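Local coordinates for isochorismatase family protein family (Burkholderia thailandensis, PDB 3TXY) that is of unknown function but is probably a hydrolase of the isochorismatase family, at residues A[169-173]-A[174-178]. Sequence-based numbering, arbitrary orientation.
Sequences QTFAL and TQIFP
Leu173 against Phe177, Thr174 against Thr170 and Phe171 against Gln175 carry most of this local contact, formed along helix 166-180 of a beta-alpha-beta unit between the parallel strands 153-162 and 182-184. The helix changes pitch here: Phe177 N bonds Ala172 O five residues back at 2.9 Å, with an N-H...O angle of 175°, a wider pi-type turn, whereas Ile176 N reaches that same oxygen only weakly. Beyond it Pro178 has no N-H to give, and its CG lies 3.1 Å from Leu173 O, consistent with the kink there. On the inner side, Leu173 puts CD2 at the edge of the Phe177 ring, 3.6 Å from CD2 of Phe177, while Ala172 CB sits over one ring face, offset toward the rim; Leu173 and Phe177 both continue onto Val183 of strand 182-184. Phe171 has CG anti to its backbone N (chi1 -172°), which places CG beside its own carbonyl carbon and swings the ring toward Gln175. Gln175 CB stands over the Phe171 ring, 3.9 Å from its centroid and almost on the normal, a CH-pi contact. This ring also stacks on Phe171 of the second subunit, placing this part of the helix at the dimer interface. Thr174 grips Thr170 O twice, through N at 2.9 Å and through OG1, from opposite faces of the carbonyl plane; the hydroxyl, 41° out of that plane, donates from Thr174 OG1 to Thr170 O at 2.6 Å.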
# COMPACT_ATOMS: atom_id res chain seq x y z
N GLN A 169 -10.99 -10.59 3.35
CA GLN A 169 -10.76 -11.14 2.02
C GLN A 169 -11.64 -10.44 1.01
O GLN A 169 -11.16 -9.95 -0.01
CB GLN A 169 -11.06 -12.62 1.99
CG GLN A 169 -10.82 -13.27 0.63
CD GLN A 169 -9.37 -13.66 0.40
OE1 GLN A 169 -8.47 -13.22 1.12
NE2 GLN A 169 -9.14 -14.55 -0.59
N THR A 170 -12.93 -10.38 1.31
CA THR A 170 -13.88 -9.77 0.40
C THR A 170 -13.60 -8.31 0.16
O THR A 170 -13.68 -7.86 -0.98
CB THR A 170 -15.33 -9.99 0.88
OG1 THR A 170 -15.61 -11.39 0.81
CG2 THR A 170 -16.33 -9.22 -0.02
N PHE A 171 -13.26 -7.57 1.21
CA PHE A 171 -12.93 -6.16 1.06
C PHE A 171 -11.77 -5.96 0.07
O PHE A 171 -11.87 -5.18 -0.84
CB PHE A 171 -12.58 -5.51 2.39
CG PHE A 171 -12.42 -4.04 2.27
CD1 PHE A 171 -11.18 -3.47 2.01
CD2 PHE A 171 -13.54 -3.22 2.35
CE1 PHE A 171 -11.07 -2.10 1.86
CE2 PHE A 171 -13.42 -1.85 2.21
CZ PHE A 171 -12.18 -1.29 1.96
N ALA A 172 -10.67 -6.68 0.27
CA ALA A 172 -9.52 -6.55 -0.64
C ALA A 172 -9.91 -6.96 -2.06
O ALA A 172 -9.61 -6.26 -3.02
CB ALA A 172 -8.35 -7.41 -0.14
N LEU A 173 -10.57 -8.11 -2.22
CA LEU A 173 -10.84 -8.64 -3.55
C LEU A 173 -11.88 -7.85 -4.34
O LEU A 173 -11.85 -7.85 -5.57
CB LEU A 173 -11.28 -10.11 -3.49
CG LEU A 173 -10.25 -11.15 -3.04
CD1 LEU A 173 -10.84 -12.55 -3.19
CD2 LEU A 173 -8.94 -11.05 -3.79
N THR A 174 -12.79 -7.19 -3.64
CA THR A 174 -13.88 -6.46 -4.29
C THR A 174 -13.71 -4.93 -4.26
O THR A 174 -14.15 -4.25 -5.21
CB THR A 174 -15.25 -6.86 -3.71
OG1 THR A 174 -15.37 -6.38 -2.35
CG2 THR A 174 -15.42 -8.37 -3.75
N GLN A 175 -13.07 -4.40 -3.21
CA GLN A 175 -13.01 -2.94 -3.04
C GLN A 175 -11.66 -2.32 -3.44
O GLN A 175 -11.62 -1.14 -3.76
CB GLN A 175 -13.34 -2.53 -1.59
CG GLN A 175 -14.70 -2.98 -1.08
CD GLN A 175 -15.86 -2.38 -1.83
OE1 GLN A 175 -15.94 -1.16 -2.03
NE2 GLN A 175 -16.80 -3.23 -2.24
N ILE A 176 -10.58 -3.10 -3.40
CA ILE A 176 -9.24 -2.58 -3.67
C ILE A 176 -8.63 -3.16 -4.92
O ILE A 176 -8.27 -2.44 -5.81
CB ILE A 176 -8.24 -2.84 -2.52
CG1 ILE A 176 -8.79 -2.32 -1.18
CG2 ILE A 176 -6.90 -2.18 -2.85
CD1 ILE A 176 -9.05 -0.82 -1.14
N PHE A 177 -8.47 -4.47 -4.98
CA PHE A 177 -7.71 -5.09 -6.06
C PHE A 177 -8.27 -4.81 -7.46
O PHE A 177 -7.48 -4.62 -8.39
CB PHE A 177 -7.55 -6.58 -5.83
CG PHE A 177 -6.71 -6.94 -4.63
CD1 PHE A 177 -5.83 -6.03 -4.05
CD2 PHE A 177 -6.76 -8.22 -4.12
CE1 PHE A 177 -5.05 -6.40 -2.96
CE2 PHE A 177 -6.00 -8.59 -3.04
CZ PHE A 177 -5.13 -7.69 -2.46
N PRO A 178 -9.61 -4.81 -7.63
CA PRO A 178 -10.15 -4.49 -8.97
C PRO A 178 -9.74 -3.11 -9.49
O PRO A 178 -9.78 -2.89 -10.70
CB PRO A 178 -11.67 -4.59 -8.77
CG PRO A 178 -11.84 -5.48 -7.60
CD PRO A 178 -10.69 -5.14 -6.69